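Local coordinates for protein putative hydrolase (Burkholderia cenocepacia, PDB 4X00) that probably hydrolyses ester bonds, perhaps of aryl esters, as a putative serine-type hydrolase with the alpha/beta hydrolase fold, at residues 86-89 with 90-94; 163-166 with 167-171; 180-183 with 184-187; 197-200 with 201-204; 228-231 with 232-235. All coordinates share one frame; numbering follows the deposited sequence.

Contact 1: 86-89 with 90-94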
# COMPACT_ATOMS: atom_id res chain seq x y z
N ASP A 86 -12.19 3.19 -11.19
CA ASP A 86 -13.16 2.70 -10.22
C ASP A 86 -12.39 2.06 -9.05
O ASP A 86 -11.82 0.96 -9.19
CB ASP A 86 -14.11 1.68 -10.86
CG ASP A 86 -15.15 1.14 -9.87
OD1 ASP A 86 -15.20 1.63 -8.72
OD2 ASP A 86 -15.94 0.25 -10.27
N GLY A 87 -12.36 2.74 -7.90
CA GLY A 87 -11.68 2.22 -6.72
C GLY A 87 -12.15 0.83 -6.32
O GLY A 87 -11.38 0.07 -5.74
N ARG A 88 -13.39 0.49 -6.63
CA ARG A 88 -13.93 -0.82 -6.29
C ARG A 88 -13.14 -1.95 -6.94
O ARG A 88 -13.06 -3.05 -6.38
CB ARG A 88 -15.42 -0.91 -6.67
CG ARG A 88 -16.11 -2.26 -6.41
CD ARG A 88 -16.04 -2.69 -4.95
NE ARG A 88 -16.77 -3.94 -4.75
CZ ARG A 88 -18.06 -4.02 -4.48
NH1 ARG A 88 -18.78 -2.91 -4.37
NH2 ARG A 88 -18.64 -5.20 -4.31
N ARG A 89 -12.57 -1.71 -8.14
CA ARG A 89 -11.84 -2.80 -8.80
C ARG A 89 -10.63 -3.22 -7.97
O ARG A 89 -10.31 -4.41 -7.87
CB ARG A 89 -11.32 -2.40 -10.19
CG ARG A 89 -12.32 -2.07 -11.20
CD ARG A 89 -13.06 -3.32 -11.62
NE ARG A 89 -14.08 -2.87 -12.52
CZ ARG A 89 -13.96 -2.83 -13.84
NH1 ARG A 89 -12.88 -3.31 -14.45
NH2 ARG A 89 -14.97 -2.36 -14.55
N TRP A 90 -9.96 -2.24 -7.38
CA TRP A 90 -8.78 -2.55 -6.58
C TRP A 90 -9.19 -3.23 -5.27
O TRP A 90 -8.50 -4.11 -4.76
CB TRP A 90 -7.98 -1.29 -6.26
CG TRP A 90 -7.60 -0.40 -7.44
CD1 TRP A 90 -8.45 0.32 -8.22
CD2 TRP A 90 -6.28 -0.10 -7.89
NE1 TRP A 90 -7.74 1.05 -9.15
CE2 TRP A 90 -6.40 0.80 -8.97
CE3 TRP A 90 -5.01 -0.51 -7.50
CZ2 TRP A 90 -5.29 1.29 -9.66
CZ3 TRP A 90 -3.91 -0.02 -8.17
CH2 TRP A 90 -4.05 0.88 -9.23
N ALA A 91 -10.28 -2.76 -4.68
CA ALA A 91 -10.82 -3.43 -3.51
C ALA A 91 -11.21 -4.87 -3.82
O ALA A 91 -11.00 -5.76 -2.97
CB ALA A 91 -12.03 -2.66 -2.95
N ASP A 92 -11.78 -5.10 -5.00
CA ASP A 92 -12.14 -6.47 -5.38
C ASP A 92 -10.91 -7.35 -5.61
O ASP A 92 -10.97 -8.55 -5.35
CB ASP A 92 -13.02 -6.48 -6.64
CG ASP A 92 -14.42 -5.94 -6.40
OD1 ASP A 92 -14.85 -5.75 -5.23
OD2 ASP A 92 -15.11 -5.71 -7.40
N ASP A 93 -9.81 -6.77 -6.08
CA ASP A 93 -8.56 -7.52 -6.18
C ASP A 93 -8.16 -8.03 -4.80
O ASP A 93 -7.81 -9.20 -4.63
CB ASP A 93 -7.40 -6.67 -6.74
CG ASP A 93 -7.59 -6.21 -8.18
OD1 ASP A 93 -8.40 -6.80 -8.91
OD2 ASP A 93 -6.88 -5.26 -8.58
N LEU A 94 -8.16 -7.12 -3.81
CA LEU A 94 -7.81 -7.48 -2.45
C LEU A 94 -8.78 -8.55 -1.91
O LEU A 94 -8.34 -9.55 -1.32
CB LEU A 94 -7.82 -6.25 -1.57
CG LEU A 94 -7.57 -6.54 -0.09
CD1 LEU A 94 -6.22 -7.25 0.14
CD2 LEU A 94 -7.63 -5.23 0.66
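Arg88 and Asp92, one helical turn apart, are joined by a salt bridge in which Arg88 NE lies 2.7 Å from Asp92 OD1. The carboxylate oxygen sits at the edge of the guanidinium, in its plane, and the nitrogen reaches it on the syn side, while the two flat groups stand almost perpendicular, 85° apart. A bend in the arginine chain at chi2 (58°) folds CD back beside the same oxygen, 3.3 Å from Asp92 OD1, before NE turns into the bond. Asp92 OD1 has a second partner in Tyr125 OH, so one oxygen ties this turn to helix 113-125.

At the start of the helix Asp86 is the N-cap: its OD1 accepts from Arg88 N at 3.0 Å, with the donor well above the carboxylate plane. Gly87 O then takes Ala91 N at 3.2 Å, and Arg89 O takes Asp93 N at 3.0 Å. The other charged ends reach outside the turn, Arg89 to Asp20 and Asp93 to Arg70.

Trp90 turns the edge of its indole to the first turn, with CD1 3.6 Å from Asp86 O, and its NE1 donates to Tyr84 O. The ring packs against Leu113, Val117, Met200 and Val204. The whole is an Asp-capped helix N-terminus with an i to i+4 Arg-Asp bridge, here opening helix 87-100 of the alpha/beta hydrolase fold.

Contact 2: 163-166 with 167-171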
# COMPACT_ATOMS: atom_id res chain seq x y z
N GLN A 163 11.67 10.00 -22.28
CA GLN A 163 12.63 10.44 -21.28
C GLN A 163 11.95 11.19 -20.14
O GLN A 163 12.28 10.96 -18.97
CB GLN A 163 13.72 11.33 -21.88
CG GLN A 163 14.70 11.76 -20.79
CD GLN A 163 15.91 12.44 -21.30
OE1 GLN A 163 16.17 12.47 -22.51
NE2 GLN A 163 16.69 13.02 -20.38
N THR A 164 11.01 12.05 -20.46
CA THR A 164 10.34 12.84 -19.42
C THR A 164 9.62 11.91 -18.46
O THR A 164 9.66 12.10 -17.24
CB THR A 164 9.32 13.80 -20.03
OG1 THR A 164 9.99 14.68 -20.94
CG2 THR A 164 8.61 14.63 -18.99
N HIS A 165 8.94 10.90 -19.01
CA HIS A 165 8.21 9.93 -18.19
C HIS A 165 9.14 9.18 -17.24
O HIS A 165 8.86 9.03 -16.04
CB HIS A 165 7.49 8.95 -19.12
CG HIS A 165 6.42 8.15 -18.44
ND1 HIS A 165 5.08 8.32 -18.72
CD2 HIS A 165 6.49 7.15 -17.52
CE1 HIS A 165 4.37 7.46 -18.00
NE2 HIS A 165 5.21 6.74 -17.27
N LEU A 166 10.25 8.68 -17.78
CA LEU A 166 11.20 7.95 -16.94
C LEU A 166 11.86 8.88 -15.91
O LEU A 166 12.00 8.51 -14.73
CB LEU A 166 12.25 7.24 -17.80
CG LEU A 166 11.65 6.20 -18.75
CD1 LEU A 166 12.80 5.57 -19.55
CD2 LEU A 166 10.86 5.10 -18.01
N ASP A 167 12.24 10.09 -16.30
CA ASP A 167 12.81 11.04 -15.36
C ASP A 167 11.79 11.35 -14.25
O ASP A 167 12.16 11.48 -13.08
CB ASP A 167 13.20 12.34 -16.07
CG ASP A 167 14.47 12.22 -16.91
OD1 ASP A 167 15.22 11.22 -16.80
OD2 ASP A 167 14.73 13.17 -17.68
N GLY A 168 10.52 11.49 -14.62
CA GLY A 168 9.48 11.75 -13.63
C GLY A 168 9.34 10.60 -12.63
O GLY A 168 9.20 10.82 -11.42
N GLU A 169 9.35 9.36 -13.12
CA GLU A 169 9.28 8.22 -12.22
C GLU A 169 10.48 8.20 -11.28
O GLU A 169 10.32 7.85 -10.10
CB GLU A 169 9.19 6.89 -12.98
CG GLU A 169 7.92 6.72 -13.76
CD GLU A 169 7.72 5.34 -14.31
OE1 GLU A 169 8.60 4.46 -14.17
OE2 GLU A 169 6.68 5.15 -15.00
N ARG A 170 11.67 8.52 -11.79
CA ARG A 170 12.86 8.50 -10.95
C ARG A 170 12.75 9.56 -9.86
O ARG A 170 13.08 9.30 -8.68
CB ARG A 170 14.12 8.71 -11.81
CG ARG A 170 15.41 8.50 -11.04
CD ARG A 170 16.65 8.50 -11.97
NE ARG A 170 16.86 9.82 -12.56
CZ ARG A 170 16.60 10.17 -13.83
NH1 ARG A 170 16.79 11.43 -14.19
NH2 ARG A 170 16.11 9.31 -14.73
N ALA A 171 12.24 10.74 -10.21
CA ALA A 171 12.05 11.80 -9.22
C ALA A 171 10.98 11.40 -8.18
O ALA A 171 11.13 11.66 -6.97
CB ALA A 171 11.66 13.11 -9.92
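Gln163 and Asp167 meet because the glutamine chain runs fully extended, with CG opposite the backbone N (chi1 -180°), along the helix toward the aspartate. Asp167 CG lies instead beside its own backbone N (chi1 -75°), which swings the carboxylate back over the preceding turn. Gln163 NE2 thereby reaches Asp167 OD2 at 3.3 Å, a weak hydrogen bond between amide and carboxylate planes that are nearly perpendicular. The aliphatic part shares in the contact, Gln163 CG resting 3.4 Å from the same OD2.

The other carboxylate oxygen serves Arg170. Bent at chi3, the arginine brings both terminal nitrogens end-on to Asp167 OD1, NH1 at 3.1 Å and NH2 at 3.0 Å, from one face of the carboxylate. Asp167 is therefore held by a different residue at each oxygen.

Toward the protein interior, His165 and Glu169 form another i to i+4 pair. Glu169 OE2 lies in the plane of the imidazole at its edge, 3.1 Å from His165 NE2, with the ring and carboxylate planes 63° apart. The same NE2 is hydrogen-bonded to Gln201 OE1, and ND1 to Ala159 O, while the ring stacks with Trp198. These partners fix the ring's rotation. Because both are acceptor oxygens, each suits an N-H, so the imidazole is probably doubly protonated and positively charged, a state the nearby Glu169 carboxylate would further favour.

Contact 3: 180-183 with 184-187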
# COMPACT_ATOMS: atom_id res chain seq x y z
N GLN A 180 17.51 7.95 2.14
CA GLN A 180 17.60 7.27 0.85
C GLN A 180 18.18 5.88 0.99
O GLN A 180 19.09 5.66 1.79
CB GLN A 180 18.44 8.06 -0.15
CG GLN A 180 17.81 9.39 -0.56
CD GLN A 180 16.46 9.25 -1.29
OE1 GLN A 180 16.26 8.34 -2.10
NE2 GLN A 180 15.57 10.19 -1.05
N PRO A 181 17.65 4.93 0.21
CA PRO A 181 18.20 3.56 0.23
C PRO A 181 19.58 3.51 -0.40
O PRO A 181 20.00 4.47 -1.05
CB PRO A 181 17.19 2.76 -0.59
CG PRO A 181 16.53 3.75 -1.45
CD PRO A 181 16.56 5.08 -0.77
N ASP A 182 20.29 2.42 -0.22
CA ASP A 182 21.58 2.32 -0.91
C ASP A 182 21.32 2.30 -2.43
O ASP A 182 20.19 2.05 -2.89
CB ASP A 182 22.35 1.09 -0.49
CG ASP A 182 21.59 -0.19 -0.77
OD1 ASP A 182 21.65 -0.68 -1.91
OD2 ASP A 182 20.90 -0.70 0.13
N ALA A 183 22.37 2.56 -3.19
CA ALA A 183 22.24 2.75 -4.63
C ALA A 183 21.69 1.51 -5.31
O ALA A 183 20.93 1.61 -6.26
CB ALA A 183 23.58 3.14 -5.26
N THR A 184 22.09 0.33 -4.86
CA THR A 184 21.64 -0.87 -5.54
C THR A 184 20.14 -1.11 -5.28
O THR A 184 19.37 -1.43 -6.20
CB THR A 184 22.48 -2.08 -5.11
OG1 THR A 184 23.85 -1.83 -5.46
CG2 THR A 184 22.04 -3.33 -5.83
N THR A 185 19.69 -0.90 -4.04
CA THR A 185 18.28 -1.00 -3.74
C THR A 185 17.47 0.01 -4.53
O THR A 185 16.39 -0.32 -5.07
CB THR A 185 18.02 -0.79 -2.24
OG1 THR A 185 18.70 -1.82 -1.51
CG2 THR A 185 16.54 -0.83 -1.91
N PHE A 186 17.97 1.24 -4.62
CA PHE A 186 17.27 2.24 -5.41
C PHE A 186 17.16 1.79 -6.87
O PHE A 186 16.09 1.90 -7.48
CB PHE A 186 17.97 3.60 -5.33
CG PHE A 186 17.18 4.71 -5.96
CD1 PHE A 186 16.18 5.36 -5.25
CD2 PHE A 186 17.43 5.08 -7.27
CE1 PHE A 186 15.43 6.37 -5.83
CE2 PHE A 186 16.66 6.08 -7.87
CZ PHE A 186 15.67 6.74 -7.14
N SER A 187 18.24 1.24 -7.43
CA SER A 187 18.22 0.83 -8.83
C SER A 187 17.20 -0.31 -9.04
O SER A 187 16.55 -0.36 -10.09
CB SER A 187 19.60 0.40 -9.30
OG SER A 187 19.95 -0.87 -8.81
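The backbone leaves an extended run through Gln180 and Pro181 and turns helical at Ala183, where the first helical bonds, Phe186 N to Asp182 O at 2.9 Å and Ser187 N to Ala183 O at 3.0 Å, close the opening turn.

Asp182 caps that turn as its N-cap residue. With chi1 at 59°, CG is wedged between the backbone N and the carbonyl carbon, and the carboxylate is carried round to the amides at the helix start. OD1 accepts from Thr185 N at 2.9 Å in a nearly straight bond (167°), although the donor stands well above the carboxylate plane. OD2 lies 3.0 Å from Thr185 OG1, so both oxygens of the aspartate face the same threonine, whose side chain crosses that of Asp182 at about a right angle. The remaining branch of Thr185 faces the proline: CG2 touches Pro181 CB at 3.9 Å.

Pro181 also meets Phe186, five residues on. Its CG lies 4.1 Å from Phe186 CB and approaches the phenyl ring at its edge, near the ring plane. This small apolar contact links the extended run to Phe186, the buried residue of the first turn.

This is a surface site, where the loop after helix 162-174 passes into helix 183-194. Phe186 turns back to the earlier helix and makes a cation-pi contact with Arg174, while Gln180 NE2 is bonded to Arg174 O.

Contact 4: 197-200 with 201-204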
# COMPACT_ATOMS: atom_id res chain seq x y z
N SER A 197 2.18 0.15 -15.52
CA SER A 197 1.41 0.53 -16.70
C SER A 197 1.22 2.03 -16.81
O SER A 197 0.78 2.68 -15.86
CB SER A 197 0.03 -0.16 -16.64
OG SER A 197 -0.88 0.49 -17.53
N TRP A 198 1.49 2.59 -17.99
CA TRP A 198 1.26 4.01 -18.22
C TRP A 198 -0.25 4.31 -18.24
O TRP A 198 -0.67 5.43 -17.92
CB TRP A 198 1.90 4.45 -19.54
CG TRP A 198 3.39 4.47 -19.51
CD1 TRP A 198 4.23 3.75 -18.69
CD2 TRP A 198 4.22 5.27 -20.35
NE1 TRP A 198 5.53 4.07 -18.97
CE2 TRP A 198 5.56 4.98 -20.01
CE3 TRP A 198 3.96 6.17 -21.38
CZ2 TRP A 198 6.63 5.63 -20.62
CZ3 TRP A 198 5.02 6.82 -21.98
CH2 TRP A 198 6.34 6.55 -21.60
N ASP A 199 -1.07 3.32 -18.60
CA ASP A 199 -2.53 3.51 -18.56
C ASP A 199 -2.98 3.65 -17.12
O ASP A 199 -3.78 4.51 -16.78
CB ASP A 199 -3.25 2.33 -19.23
CG ASP A 199 -2.83 2.15 -20.68
OD1 ASP A 199 -2.95 3.13 -21.42
OD2 ASP A 199 -2.37 1.04 -21.06
N MET A 200 -2.45 2.78 -16.26
CA MET A 200 -2.72 2.84 -14.84
C MET A 200 -2.28 4.20 -14.29
O MET A 200 -3.05 4.86 -13.58
CB MET A 200 -2.01 1.70 -14.13
CG MET A 200 -2.22 1.72 -12.62
SD MET A 200 -1.08 2.82 -11.72
CE MET A 200 0.51 2.09 -12.20
N GLN A 201 -1.07 4.64 -14.65
CA GLN A 201 -0.55 5.86 -14.05
C GLN A 201 -1.41 7.09 -14.35
O GLN A 201 -1.62 7.95 -13.49
CB GLN A 201 0.86 6.17 -14.52
CG GLN A 201 1.93 5.23 -14.01
CD GLN A 201 3.25 5.65 -14.59
OE1 GLN A 201 3.65 5.17 -15.63
NE2 GLN A 201 3.88 6.65 -13.97
N ARG A 202 -1.89 7.20 -15.58
CA ARG A 202 -2.75 8.33 -15.96
C ARG A 202 -4.11 8.26 -15.26
O ARG A 202 -4.69 9.29 -14.89
CB ARG A 202 -2.95 8.39 -17.47
CG ARG A 202 -1.70 8.82 -18.24
CD ARG A 202 -1.94 8.95 -19.75
NE ARG A 202 -2.48 7.73 -20.34
CZ ARG A 202 -1.79 6.81 -21.01
NH1 ARG A 202 -0.49 6.95 -21.24
NH2 ARG A 202 -2.42 5.74 -21.48
N ALA A 203 -4.61 7.05 -15.08
CA ALA A 203 -5.93 6.85 -14.52
C ALA A 203 -6.00 6.96 -12.99
O ALA A 203 -7.01 7.42 -12.42
CB ALA A 203 -6.46 5.48 -14.97
N VAL A 204 -4.93 6.55 -12.30
CA VAL A 204 -5.03 6.37 -10.85
C VAL A 204 -5.26 7.70 -10.13
O VAL A 204 -5.86 7.73 -9.05
CB VAL A 204 -3.78 5.61 -10.32
CG1 VAL A 204 -2.56 6.50 -10.39
CG2 VAL A 204 -4.05 5.06 -8.92
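Asp199 with Arg202 and Met200 with Val204 are local contacts, about one turn apart, along the short helix 198-204, a largely buried element wedged between helices 82-85, 87-100 and 162-174. Its start is capped by Ser197, whose OG accepts a nearly straight bond from Met200 N at 3.1 Å and a weak one from Asp199 N.

Toward the outer side, Asp199 OD1 and Arg202 NH2 form a salt bridge at 2.7 Å. The two side chains lie alongside each other and point the same way, with carboxylate and guanidinium planes 76° apart. Arg202 is bent at chi3 (-55°), which lays the guanidinium flat over the backbone: Trp198 O sits 3.5 Å above the plane, over its centre. That carbonyl accepts the helical bond from Arg202 N and also faces the guanidinium, a placement that is probably electrostatically favourable.

Trp198 and Gln201 likewise run side by side. Gln201 OE1 approaches Trp198 CD1 at 3.4 Å, with the amide and indole planes 81° apart, but its principal partner is His165 NE2, which is hydrogen-bonded to it. On the inner side Met200, bent at both chi2 and chi3, folds its thioether against the following turn, SD 3.4 Å from Gln201 N and 4.1 Å from Val204 CB.

Three helices surround the buried side. Helix 87-100 is reached at Trp90, Ala203 lies against Tyr84 and Thr85 of helix 82-85, and on helix 162-174 Trp198 touches Leu162 and Gln201 touches Glu169.

Contact 5: 228-231 with 232-235. With EDO (1,2-ethanediol), chain G.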
# COMPACT_ATOMS: atom_id res chain seq x y z
N ALA A 228 7.29 11.42 9.48
CA ALA A 228 6.98 12.83 9.66
C ALA A 228 7.45 13.67 8.48
O ALA A 228 6.93 14.76 8.24
CB ALA A 228 7.59 13.37 10.98
N GLN A 229 8.47 13.18 7.79
CA GLN A 229 9.01 13.97 6.68
C GLN A 229 8.55 13.44 5.32
O GLN A 229 9.17 13.71 4.29
CB GLN A 229 10.54 14.02 6.79
CG GLN A 229 10.96 14.58 8.15
CD GLN A 229 12.44 14.81 8.24
OE1 GLN A 229 13.02 15.53 7.40
NE2 GLN A 229 13.08 14.24 9.25
N ASP A 230 7.43 12.73 5.31
CA ASP A 230 6.86 12.22 4.06
C ASP A 230 6.69 13.37 3.05
O ASP A 230 6.03 14.36 3.31
CB ASP A 230 5.53 11.54 4.41
CG ASP A 230 4.88 10.81 3.23
OD1 ASP A 230 5.13 11.20 2.07
OD2 ASP A 230 4.11 9.85 3.46
N ALA A 231 7.34 13.23 1.91
CA ALA A 231 7.36 14.26 0.86
C ALA A 231 6.26 14.08 -0.17
O ALA A 231 6.20 14.85 -1.12
CB ALA A 231 8.74 14.29 0.18
N LEU A 232 5.39 13.09 0.04
CA LEU A 232 4.34 12.82 -0.94
C LEU A 232 2.97 12.92 -0.32
O LEU A 232 2.08 13.55 -0.90
CB LEU A 232 4.54 11.44 -1.58
CG LEU A 232 5.72 11.39 -2.55
CD1 LEU A 232 6.05 9.96 -2.89
CD2 LEU A 232 5.45 12.19 -3.85
N VAL A 233 2.80 12.32 0.85
CA VAL A 233 1.53 12.43 1.57
C VAL A 233 1.78 13.32 2.78
O VAL A 233 2.77 13.10 3.49
CB VAL A 233 1.00 11.03 2.00
CG1 VAL A 233 -0.22 11.17 2.92
CG2 VAL A 233 0.64 10.18 0.76
N LYS A 234 0.93 14.32 3.00
CA LYS A 234 1.06 15.20 4.17
C LYS A 234 0.65 14.41 5.42
O LYS A 234 -0.52 14.09 5.61
CB LYS A 234 0.21 16.48 4.04
CG LYS A 234 0.63 17.41 2.89
CD LYS A 234 -0.36 18.55 2.75
CE LYS A 234 0.10 19.55 1.70
NZ LYS A 234 -0.94 20.59 1.52
N ALA A 235 1.64 14.10 6.26
CA ALA A 235 1.43 13.15 7.38
C ALA A 235 0.43 13.66 8.40
O ALA A 235 -0.58 12.99 8.67
CB ALA A 235 2.77 12.85 8.06
C1 EDO G . 4.40 17.13 5.42
O1 EDO G . 3.04 17.29 5.83
C2 EDO G . 5.04 15.93 6.10
O2 EDO G . 4.45 14.72 5.67
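Asp230 OD1 gathers two backbone amides of the loop that follows strand 222-227, the place where alpha/beta hydrolases usually carry the acid of a Ser-His-Asp triad. Leu232 N donates to it at 2.8 Å, nearly in line with its C-O bond, and Val233 N at 2.9 Å from well above the carboxylate plane. The bond from Leu232 N, residue i+2, closes an Asx turn, and Val233 N, residue i+3, adds a second grip that pins the carboxylate in place. With CG opposite the backbone N (chi1 -173°), the group is swung inward across the turn, and OD2 packs 3.6 Å from Val233 CB.

That second oxygen is hydrogen-bonded to His259 ND1, consistent with a charge-relay arrangement in which Ser112 would be the nucleophile. The loop around it is tied down by Ala231 O with His150 NE2, by Leu232 with Val148 and by Lys234 with Gln146. Leu232 also touches His259, while Val233 packs on Tyr226.

A 1,2-ethanediol molecule, probably from the crystallisation liquor, sits where the two limbs of the loop face each other. Its O2 donates to Asp230 O at 2.9 Å and accepts from Ala235 N, also at 2.9 Å.

How the contacts relate
Contacts 1, 2 and 4 lie on helices, contact 3 at a loop-to-helix junction, and contact 5 in a loop without regular structure. Contacts 4 and 5 are buried, 1 and 2 partly so, and 3 is at the surface. Contact 4 touches two others, by apolar packing to contact 1 and by polar groups to contact 2; contact 3 is joined to contact 2 where Phe186 CZ approaches Arg170 O. Helix starts recur in contacts 1, 3 and 4, capped by Asp, Asp and Ser. Contacts 1, 2 and 4 each carry an Arg-Asp salt bridge on a more exposed flank, while contact 5 instead spends its buried carboxylate on backbone amides and a histidine.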